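Local coordinates for protein histone-lysine N-methyltransferase, H3 lysine-9 specific SUVH6 (Arabidopsis thaliana, PDB 6A5K) that acts as a histone H3K9 methyltransferase, using S-adenosylmethionine as methyl donor, and probably reads methylated DNA through its SRA domain, at residues P70-E73 and V74-F78; M82-I86 and L87-K91; E385-D389 and S390-R394; L242-D246 and I247-K251. The protein carries 1 engineered substitution. All blocks are in the same frame, centred on the assembly; numbering follows the deposited sequence.

Contacts 1 and 2 belong to the SRA domain and follow each other closely in the chain: the turn Glu73-Asp76 runs into strand 77-78, and helix 81-87 then ends in contact 2. Their centres lie about 11 Å apart, and Phe78 joins them, its CZ 3.6 Å from CD1 of Ile89 and its CD1 3.6 Å from CD2 of Leu84. Contact 4, a loop after edge strand 242-244, and contact 3, a strand-to-helix junction of the SET domain, have centres about 28 Å apart. The SRA pair is remote: contact 1 lies about 41 Å from contact 3 and 32 Å from contact 4, between centres. S-adenosylmethionine is about 10 Å from the side chain of Ile247 and 14 Å from that of Ala392.

Contact 1: P70-E73 and V74-F78; sequences PGVE and VGDEF
Asp76 reaches back over a tight turn to hold the backbone of Glu73. Its CB lies 3.2 Å from Glu73 O, and CG, set anti to its own carbonyl carbon and beside its backbone N (chi1 -79°), stays close to the same oxygen. At the tip, OD2 of Asp76 accepts a hydrogen bond from Glu73 N at 2.9 Å, almost straight at 174°, with the N-H arriving from above the carboxylate plane. The methyl CG1 of Val72 borders this oxygen, 4.0 Å from OD2 of Asp76. The other oxygen, OD1, passes 3.5 Å from Glu73 O, a pair of acceptors that do not bond. In the opposite sense, Asp76 N donates to Glu73 O at 3.0 Å, so both backbone polar groups of Glu73, its N-H and its C=O, are taken by Asp76. The Glu73 chain runs extended beyond CG and leads away from the turn. Arg7 of helix 5-29 forms a salt bridge with Asp76 OD2 and a hydrogen bond with Gly71 O, tying the N-terminal helix to this loop; its positive charge would be expected to favour an ionised carboxylate. Gly75 takes the positive phi (100°) of the third position. The four residues Glu73 to Asp76 form a type II beta turn, reinforced by the aspartate at its last position, that leads the SRA domain chain into strand 77-78.

Contact 2: M82-I86 and L87-K91; sequences MELNI and LGIHK
The last turn of the helix closes with Leu84 O taking two backbone donors, Ile89 N at 2.8 Å and His90 N at 3.2 Å; the first lies nearly along the C=O axis, the second well above the carbonyl plane. From the residue before, Glu83 O still takes Leu87 N in a regular i to i+4 helical bond. Gly88, with a phi of 74°, is the C-prime residue of a Schellman motif: Ile89 N to Leu84 O is its outer, six-to-one bond, and Gly88 N to Asn85 O, 3.1 Å and weak, its inner one. On the side-chain level, Leu84 packs against both residues beyond the glycine. Its CB rests 3.9 Å from CB of His90, while its branch CD2 meets CD1 of Ile89 at 4.2 Å. Placing CG beside the backbone N of Leu84 (chi1 -55°) turns CD2 toward Ile89. Leu87 curls over its own helix, CG 3.5 Å from Glu83 O. The imidazole of His90 is fixed at both nitrogens, ND1 by Ser110 OG and NE2 by Ala95 O. Lys91 crosses the side chain of Asn85 at about a right angle, with its backbone N bonded to Asp98.

Contact 3: E385-D389 and S390-R394; sequences ELLED and SEAER
Leu387 and Ala392 supply the apolar part of this strand-to-helix corner. Methyl CD1 of Leu387 sits over the first helical turn, 3.7 Å from CA and 3.9 Å from CB of Ala392, while its other methyl, CD2, meets CG of Glu391 at 4.1 Å. With CG of Leu387 anti to its carbonyl carbon (chi1 -62°), the two methyls reach two successive helix residues. The backbone bonds begin at the N-cap position, where Glu388 O accepts from Ala392 N at 3.0 Å; Asp389 O then takes Glu393 N at 2.9 Å. Strand 385-388 and helix 390-394 meet almost crosswise, at 103° between their directions. Among charged groups, the carboxylates of Glu388 and Glu391 stay apart, OE2 to OE1 5.5 Å, and Glu391 is engaged by Arg395 in a salt bridge. Asp389, in the first turn, has its OD1 bonded to the hydroxyl of Thr440 on strand 436-442, the neighbour of strand 385-388 in a three-stranded sheet of the SET domain. Two acidic side chains, Glu388 and Glu391, therefore lie near each other at the start of the helix, and Arg395 probably offsets part of their mutual repulsion.

Contact 4: L242-D246 and I247-K251; sequences LCKLD and ISEGK
A chi1 of -171° carries CG of Asp246 away from its own backbone N and swings the carboxylate across the loop toward Ser248 and Gly250, and a chi1 of 86° on Ser248 turns its OG back to meet it. The hydroxyl donates to Asp246 OD1 at 2.8 Å on the syn side, a little out of the carboxylate plane. Ser248 N reaches the same oxygen at 3.1 Å from the same face, but steeply above that plane. The second oxygen, OD2 of Asp246, takes Gly250 N at 2.7 Å, also from above. Asp246 closes the loop with its backbone too: its carbonyl O accepts Glu249 N at 3.1 Å, the donor lying far out of the carbonyl plane. The bond from Ser248 N back to OD1 of Asp246, residue i+2 to the side chain of residue i, is an Asx turn, and a type I' beta turn from Ser248 to Lys251 follows, with Glu249 and Gly250 both at positive phi. Lys244 stretches alongside, its CE 4.3 Å from CA of Ile247 and its NZ 4.2 Å from OE2 of Glu249, too far for a salt bridge. Ile256 N adds another bond to Asp246 OD1, linking the loop to the chain that enters strand 257-259. With three N-H groups and one hydroxyl on one carboxylate, its negative charge is probably well stabilised and its rotation restrained.

Contact 1: P70-E73 and V74-F78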
loop_
_atom_site.group_PDB
_atom_site.type_symbol
_atom_site.label_atom_id
_atom_site.label_comp_id
_atom_site.label_asym_id
_atom_site.label_seq_id
_atom_site.Cartn_x
_atom_site.Cartn_y
_atom_site.Cartn_z
ATOM N N PRO A 70 1.095 -19.641 5.213
ATOM C CA PRO A 70 1.508 -19.513 3.809
ATOM C C PRO A 70 1.072 -18.182 3.187
ATOM O O PRO A 70 -0.090 -17.789 3.300
ATOM C CB PRO A 70 0.809 -20.695 3.127
ATOM C CG PRO A 70 0.621 -21.696 4.231
ATOM C CD PRO A 70 0.328 -20.878 5.452
ATOM N N GLY A 71 2.009 -17.478 2.564
ATOM C CA GLY A 71 1.677 -16.241 1.879
ATOM C C GLY A 71 1.633 -15.011 2.773
ATOM O O GLY A 71 1.377 -13.907 2.298
ATOM N N VAL A 72 1.876 -15.198 4.068
ATOM C CA VAL A 72 1.955 -14.080 4.998
ATOM C C VAL A 72 3.408 -13.873 5.416
ATOM O O VAL A 72 4.072 -14.806 5.868
ATOM C CB VAL A 72 1.076 -14.301 6.250
ATOM C CG1 VAL A 72 1.246 -13.142 7.223
ATOM C CG2 VAL A 72 -0.384 -14.448 5.853
ATOM N N GLU A 73 3.901 -12.649 5.271
ATOM C CA GLU A 73 5.325 -12.394 5.458
ATOM C C GLU A 73 5.599 -11.389 6.567
ATOM O O GLU A 73 4.824 -10.454 6.771
ATOM C CB GLU A 73 5.941 -11.912 4.136
ATOM C CG GLU A 73 5.795 -12.931 3.007
ATOM C CD GLU A 73 6.466 -12.497 1.719
ATOM O OE1 GLU A 73 6.972 -11.358 1.664
ATOM O OE2 GLU A 73 6.488 -13.302 0.758
ATOM N N VAL A 74 6.706 -11.597 7.278
ATOM C CA VAL A 74 7.171 -10.662 8.293
ATOM C C VAL A 74 7.176 -9.237 7.738
ATOM O O VAL A 74 7.678 -8.995 6.642
ATOM C CB VAL A 74 8.581 -11.042 8.794
ATOM C CG1 VAL A 74 9.194 -9.920 9.622
ATOM C CG2 VAL A 74 8.523 -12.342 9.599
ATOM N N GLY A 75 6.583 -8.307 8.480
ATOM C CA GLY A 75 6.507 -6.924 8.047
ATOM C C GLY A 75 5.164 -6.536 7.445
ATOM O O GLY A 75 4.866 -5.340 7.336
ATOM N N ASP A 76 4.354 -7.528 7.069
ATOM C CA ASP A 76 3.039 -7.259 6.477
ATOM C C ASP A 76 2.188 -6.409 7.417
ATOM O O ASP A 76 2.242 -6.572 8.638
ATOM C CB ASP A 76 2.289 -8.554 6.153
ATOM C CG ASP A 76 2.763 -9.215 4.862
ATOM O OD1 ASP A 76 3.578 -8.614 4.125
ATOM O OD2 ASP A 76 2.308 -10.348 4.582
ATOM N N GLU A 77 1.398 -5.507 6.847
ATOM C CA GLU A 77 0.575 -4.616 7.655
ATOM C C GLU A 77 -0.899 -4.746 7.314
ATOM O O GLU A 77 -1.261 -5.146 6.201
ATOM C CB GLU A 77 1.034 -3.163 7.487
ATOM C CG GLU A 77 2.484 -2.957 7.930
ATOM C CD GLU A 77 2.808 -1.512 8.255
ATOM O OE1 GLU A 77 1.960 -0.637 7.979
ATOM O OE2 GLU A 77 3.907 -1.258 8.804
ATOM N N PHE A 78 -1.730 -4.403 8.293
ATOM C CA PHE A 78 -3.174 -4.539 8.225
ATOM C C PHE A 78 -3.810 -3.304 8.861
ATOM O O PHE A 78 -3.306 -2.790 9.864
ATOM C CB PHE A 78 -3.628 -5.809 8.948
ATOM C CG PHE A 78 -2.787 -7.012 8.627
ATOM C CD1 PHE A 78 -1.697 -7.347 9.425
ATOM C CD2 PHE A 78 -3.058 -7.783 7.506
ATOM C CE1 PHE A 78 -0.904 -8.438 9.116
ATOM C CE2 PHE A 78 -2.271 -8.885 7.193
ATOM C CZ PHE A 78 -1.192 -9.211 8.003
#

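Contact 2: M82-I86 and L87-K91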
loop_
_atom_site.group_PDB
_atom_site.type_symbol
_atom_site.label_atom_id
_atom_site.label_comp_id
_atom_site.label_asym_id
_atom_site.label_seq_id
_atom_site.Cartn_x
_atom_site.Cartn_y
_atom_site.Cartn_z
HETATM N N MSE A 82 -10.021 -7.324 11.636
HETATM C CA MSE A 82 -10.780 -8.293 10.838
HETATM C C MSE A 82 -9.964 -8.926 9.703
HETATM O O MSE A 82 -10.248 -10.057 9.280
HETATM C CB MSE A 82 -12.035 -7.632 10.258
HETATM C CG MSE A 82 -13.181 -7.502 11.258
HETATM SE SE MSE A 82 -14.438 -8.979 11.161
HETATM C CE MSE A 82 -13.527 -10.222 12.338
ATOM N N GLU A 83 -8.960 -8.206 9.204
ATOM C CA GLU A 83 -8.091 -8.751 8.161
ATOM C C GLU A 83 -7.359 -9.986 8.683
ATOM O O GLU A 83 -7.115 -10.933 7.941
ATOM C CB GLU A 83 -7.086 -7.702 7.674
ATOM C CG GLU A 83 -7.709 -6.493 6.977
ATOM C CD GLU A 83 -6.664 -5.460 6.563
ATOM O OE1 GLU A 83 -5.712 -5.817 5.836
ATOM O OE2 GLU A 83 -6.789 -4.285 6.965
ATOM N N LEU A 84 -7.020 -9.972 9.970
ATOM C CA LEU A 84 -6.341 -11.106 10.597
ATOM C C LEU A 84 -7.241 -12.338 10.600
ATOM O O LEU A 84 -6.767 -13.470 10.438
ATOM C CB LEU A 84 -5.912 -10.756 12.024
ATOM C CG LEU A 84 -5.052 -9.501 12.180
ATOM C CD1 LEU A 84 -4.713 -9.269 13.655
ATOM C CD2 LEU A 84 -3.790 -9.592 11.332
ATOM N N ASN A 85 -8.543 -12.123 10.778
ATOM C CA ASN A 85 -9.487 -13.239 10.754
ATOM C C ASN A 85 -9.730 -13.737 9.334
ATOM O O ASN A 85 -9.853 -14.941 9.095
ATOM C CB ASN A 85 -10.817 -12.848 11.400
ATOM C CG ASN A 85 -11.809 -14.006 11.448
ATOM O OD1 ASN A 85 -11.569 -15.029 12.096
ATOM N ND2 ASN A 85 -12.932 -13.845 10.762
ATOM N N ILE A 86 -9.794 -12.808 8.390
ATOM C CA ILE A 86 -10.026 -13.176 6.997
ATOM C C ILE A 86 -8.924 -14.103 6.475
ATOM O O ILE A 86 -9.193 -15.049 5.724
ATOM C CB ILE A 86 -10.139 -11.919 6.112
ATOM C CG1 ILE A 86 -11.441 -11.191 6.437
ATOM C CG2 ILE A 86 -10.106 -12.289 4.636
ATOM C CD1 ILE A 86 -11.506 -9.768 5.924
ATOM N N LEU A 87 -7.697 -13.855 6.926
ATOM C CA LEU A 87 -6.533 -14.636 6.502
ATOM C C LEU A 87 -6.241 -15.840 7.397
ATOM O O LEU A 87 -5.402 -16.681 7.059
ATOM C CB LEU A 87 -5.294 -13.738 6.453
ATOM C CG LEU A 87 -5.313 -12.562 5.479
ATOM C CD1 LEU A 87 -3.975 -11.800 5.524
ATOM C CD2 LEU A 87 -5.617 -13.056 4.077
ATOM N N GLY A 88 -6.927 -15.923 8.532
ATOM C CA GLY A 88 -6.687 -16.993 9.484
ATOM C C GLY A 88 -5.393 -16.826 10.265
ATOM O O GLY A 88 -4.847 -17.795 10.793
ATOM N N ILE A 89 -4.893 -15.597 10.332
ATOM C CA ILE A 89 -3.686 -15.289 11.102
ATOM C C ILE A 89 -3.993 -15.284 12.598
ATOM O O ILE A 89 -3.205 -15.756 13.422
ATOM C CB ILE A 89 -3.103 -13.909 10.719
ATOM C CG1 ILE A 89 -2.610 -13.909 9.273
ATOM C CG2 ILE A 89 -1.968 -13.512 11.660
ATOM C CD1 ILE A 89 -2.173 -12.542 8.799
ATOM N N HIS A 90 -5.143 -14.711 12.924
ATOM C CA HIS A 90 -5.578 -14.499 14.298
ATOM C C HIS A 90 -7.095 -14.465 14.252
ATOM O O HIS A 90 -7.675 -13.590 13.610
ATOM C CB HIS A 90 -4.996 -13.195 14.860
ATOM C CG HIS A 90 -5.277 -12.971 16.315
ATOM N ND1 HIS A 90 -4.534 -13.565 17.315
ATOM C CD2 HIS A 90 -6.190 -12.191 16.939
ATOM C CE1 HIS A 90 -4.985 -13.166 18.491
ATOM N NE2 HIS A 90 -5.995 -12.338 18.293
ATOM N N LYS A 91 -7.737 -15.431 14.897
ATOM C CA LYS A 91 -9.177 -15.623 14.725
ATOM C C LYS A 91 -10.065 -14.705 15.580
ATOM O O LYS A 91 -11.049 -14.177 15.065
ATOM C CB LYS A 91 -9.541 -17.087 14.986
ATOM C CG LYS A 91 -8.923 -18.058 13.985
ATOM C CD LYS A 91 -9.649 -18.005 12.652
ATOM C CE LYS A 91 -8.947 -18.845 11.593
ATOM N NZ LYS A 91 -8.668 -20.227 12.077
#

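Contact 3: E385-D389 and S390-R394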
loop_
_atom_site.group_PDB
_atom_site.type_symbol
_atom_site.label_atom_id
_atom_site.label_comp_id
_atom_site.label_asym_id
_atom_site.label_seq_id
_atom_site.Cartn_x
_atom_site.Cartn_y
_atom_site.Cartn_z
ATOM N N GLU A 385 9.331 14.497 -20.430
ATOM C CA GLU A 385 8.911 15.237 -21.619
ATOM C C GLU A 385 7.838 14.455 -22.366
ATOM O O GLU A 385 8.046 13.286 -22.690
ATOM C CB GLU A 385 10.089 15.508 -22.561
ATOM C CG GLU A 385 11.419 15.808 -21.895
ATOM C CD GLU A 385 12.539 16.014 -22.914
ATOM O OE1 GLU A 385 12.299 16.688 -23.942
ATOM O OE2 GLU A 385 13.654 15.495 -22.694
ATOM N N LEU A 386 6.700 15.093 -22.634
ATOM C CA LEU A 386 5.658 14.500 -23.475
ATOM C C LEU A 386 6.105 14.468 -24.931
ATOM O O LEU A 386 6.463 15.501 -25.492
ATOM C CB LEU A 386 4.342 15.283 -23.374
ATOM C CG LEU A 386 3.271 14.907 -22.349
ATOM C CD1 LEU A 386 3.037 13.403 -22.336
ATOM C CD2 LEU A 386 3.612 15.430 -20.958
ATOM N N LEU A 387 6.060 13.292 -25.545
ATOM C CA LEU A 387 6.476 13.131 -26.940
ATOM C C LEU A 387 5.484 12.274 -27.714
ATOM O O LEU A 387 4.901 11.354 -27.157
ATOM C CB LEU A 387 7.862 12.479 -27.021
ATOM C CG LEU A 387 9.089 13.167 -26.420
ATOM C CD1 LEU A 387 10.310 12.275 -26.577
ATOM C CD2 LEU A 387 9.326 14.536 -27.066
ATOM N N GLU A 388 5.301 12.568 -28.998
ATOM C CA GLU A 388 4.688 11.598 -29.902
ATOM C C GLU A 388 5.493 10.308 -29.825
ATOM O O GLU A 388 6.720 10.360 -29.702
ATOM C CB GLU A 388 4.668 12.108 -31.350
ATOM C CG GLU A 388 3.998 13.451 -31.545
ATOM C CD GLU A 388 4.087 13.937 -32.982
ATOM O OE1 GLU A 388 3.032 14.254 -33.567
ATOM O OE2 GLU A 388 5.211 13.998 -33.526
ATOM N N ASP A 389 4.814 9.164 -29.901
ATOM C CA ASP A 389 5.492 7.865 -29.848
ATOM C C ASP A 389 6.657 7.781 -30.831
ATOM O O ASP A 389 7.735 7.314 -30.476
ATOM C CB ASP A 389 4.514 6.716 -30.123
ATOM C CG ASP A 389 3.570 6.453 -28.959
ATOM O OD1 ASP A 389 3.828 6.947 -27.838
ATOM O OD2 ASP A 389 2.571 5.730 -29.166
ATOM N N SER A 390 6.443 8.247 -32.061
ATOM C CA SER A 390 7.475 8.175 -33.099
ATOM C C SER A 390 8.711 8.997 -32.735
ATOM O O SER A 390 9.843 8.598 -33.018
ATOM C CB SER A 390 6.914 8.642 -34.445
ATOM O OG SER A 390 6.603 10.024 -34.411
ATOM N N GLU A 391 8.492 10.139 -32.097
ATOM C CA GLU A 391 9.598 10.969 -31.644
ATOM C C GLU A 391 10.384 10.308 -30.506
ATOM O O GLU A 391 11.615 10.336 -30.502
ATOM C CB GLU A 391 9.091 12.338 -31.200
ATOM C CG GLU A 391 10.205 13.316 -30.853
ATOM C CD GLU A 391 11.161 13.543 -32.015
ATOM O OE1 GLU A 391 10.694 13.588 -33.174
ATOM O OE2 GLU A 391 12.379 13.675 -31.770
ATOM N N ALA A 392 9.678 9.724 -29.537
ATOM C CA ALA A 392 10.352 9.026 -28.439
ATOM C C ALA A 392 11.156 7.856 -28.980
ATOM O O ALA A 392 12.270 7.590 -28.519
ATOM C CB ALA A 392 9.341 8.543 -27.390
ATOM N N GLU A 393 10.594 7.160 -29.963
ATOM C CA GLU A 393 11.272 6.007 -30.540
ATOM C C GLU A 393 12.532 6.437 -31.291
ATOM O O GLU A 393 13.588 5.818 -31.141
ATOM C CB GLU A 393 10.340 5.226 -31.471
ATOM C CG GLU A 393 10.923 3.892 -31.932
ATOM C CD GLU A 393 10.096 3.224 -33.018
ATOM O OE1 GLU A 393 10.528 2.165 -33.524
ATOM O OE2 GLU A 393 9.015 3.750 -33.363
ATOM N N ARG A 394 12.419 7.504 -32.082
ATOM C CA ARG A 394 13.553 8.027 -32.854
ATOM C C ARG A 394 14.768 8.409 -32.028
ATOM O O ARG A 394 15.909 8.294 -32.490
ATOM C CB ARG A 394 13.137 9.266 -33.643
ATOM C CG ARG A 394 12.579 9.004 -35.008
ATOM C CD ARG A 394 12.318 10.334 -35.687
ATOM N NE ARG A 394 12.237 10.204 -37.134
ATOM C CZ ARG A 394 11.091 10.122 -37.796
ATOM N NH1 ARG A 394 11.091 10.010 -39.118
ATOM N NH2 ARG A 394 9.943 10.149 -37.123
#

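Contact 4: L242-D246 and I247-K251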
loop_
_atom_site.group_PDB
_atom_site.type_symbol
_atom_site.label_atom_id
_atom_site.label_comp_id
_atom_site.label_asym_id
_atom_site.label_seq_id
_atom_site.Cartn_x
_atom_site.Cartn_y
_atom_site.Cartn_z
ATOM N N LEU A 242 24.011 6.423 2.896
ATOM C CA LEU A 242 23.481 7.694 2.404
ATOM C C LEU A 242 24.441 8.346 1.401
ATOM O O LEU A 242 25.595 8.636 1.721
ATOM C CB LEU A 242 23.200 8.643 3.569
ATOM C CG LEU A 242 22.494 9.956 3.225
ATOM C CD1 LEU A 242 21.165 9.685 2.552
ATOM C CD2 LEU A 242 22.305 10.815 4.472
ATOM N N CYS A 243 23.947 8.559 0.185
ATOM C CA CYS A 243 24.730 9.094 -0.930
ATOM C C CYS A 243 24.476 10.573 -1.144
ATOM O O CYS A 243 25.394 11.348 -1.377
ATOM C CB CYS A 243 24.386 8.364 -2.234
ATOM S SG CYS A 243 24.580 6.601 -2.215
ATOM N N LYS A 244 23.204 10.940 -1.095
ATOM C CA LYS A 244 22.757 12.269 -1.480
ATOM C C LYS A 244 21.539 12.641 -0.650
ATOM O O LYS A 244 20.630 11.829 -0.487
ATOM C CB LYS A 244 22.423 12.303 -2.976
ATOM C CG LYS A 244 22.338 13.692 -3.594
ATOM C CD LYS A 244 22.653 13.633 -5.087
ATOM C CE LYS A 244 22.455 14.985 -5.764
ATOM N NZ LYS A 244 23.502 15.972 -5.385
ATOM N N LEU A 245 21.513 13.857 -0.120
ATOM C CA LEU A 245 20.391 14.279 0.710
ATOM C C LEU A 245 19.138 14.530 -0.134
ATOM O O LEU A 245 18.014 14.252 0.296
ATOM C CB LEU A 245 20.749 15.540 1.502
ATOM C CG LEU A 245 21.694 15.409 2.703
ATOM C CD1 LEU A 245 21.289 14.238 3.582
ATOM C CD2 LEU A 245 23.164 15.308 2.287
ATOM N N ASP A 246 19.334 15.050 -1.340
ATOM C CA ASP A 246 18.207 15.457 -2.169
ATOM C C ASP A 246 18.521 15.367 -3.660
ATOM O O ASP A 246 19.172 16.249 -4.208
ATOM C CB ASP A 246 17.790 16.885 -1.801
ATOM C CG ASP A 246 16.488 17.304 -2.454
ATOM O OD1 ASP A 246 15.789 16.434 -3.022
ATOM O OD2 ASP A 246 16.159 18.507 -2.388
ATOM N N ILE A 247 18.042 14.309 -4.315
ATOM C CA ILE A 247 18.251 14.149 -5.754
ATOM C C ILE A 247 17.477 15.187 -6.574
ATOM O O ILE A 247 17.735 15.360 -7.767
ATOM C CB ILE A 247 17.845 12.745 -6.244
ATOM C CG1 ILE A 247 16.348 12.508 -6.026
ATOM C CG2 ILE A 247 18.671 11.665 -5.547
ATOM C CD1 ILE A 247 15.802 11.360 -6.827
ATOM N N SER A 248 16.522 15.862 -5.944
ATOM C CA SER A 248 15.765 16.909 -6.623
ATOM C C SER A 248 16.439 18.264 -6.427
ATOM O O SER A 248 16.179 19.210 -7.171
ATOM C CB SER A 248 14.327 16.961 -6.108
ATOM O OG SER A 248 14.243 17.775 -4.951
ATOM N N GLU A 249 17.293 18.340 -5.408
ATOM C CA GLU A 249 18.055 19.547 -5.088
ATOM C C GLU A 249 17.184 20.780 -4.857
ATOM O O GLU A 249 17.479 21.862 -5.366
ATOM C CB GLU A 249 19.077 19.835 -6.189
ATOM C CG GLU A 249 20.268 18.888 -6.175
ATOM C CD GLU A 249 21.112 18.990 -7.431
ATOM O OE1 GLU A 249 20.632 18.576 -8.509
ATOM O OE2 GLU A 249 22.251 19.491 -7.341
ATOM N N GLY A 250 16.116 20.612 -4.084
ATOM C CA GLY A 250 15.302 21.733 -3.652
ATOM C C GLY A 250 14.033 21.944 -4.453
ATOM O O GLY A 250 13.182 22.745 -4.068
ATOM N N LYS A 251 13.896 21.225 -5.563
ATOM C CA LYS A 251 12.736 21.399 -6.433
ATOM C C LYS A 251 11.487 20.755 -5.840
ATOM O O LYS A 251 10.408 21.348 -5.864
ATOM C CB LYS A 251 13.026 20.837 -7.824
ATOM C CG LYS A 251 14.077 21.636 -8.584
ATOM C CD LYS A 251 14.570 20.894 -9.811
ATOM C CE LYS A 251 15.485 21.771 -10.649
ATOM N NZ LYS A 251 16.235 20.980 -11.667
#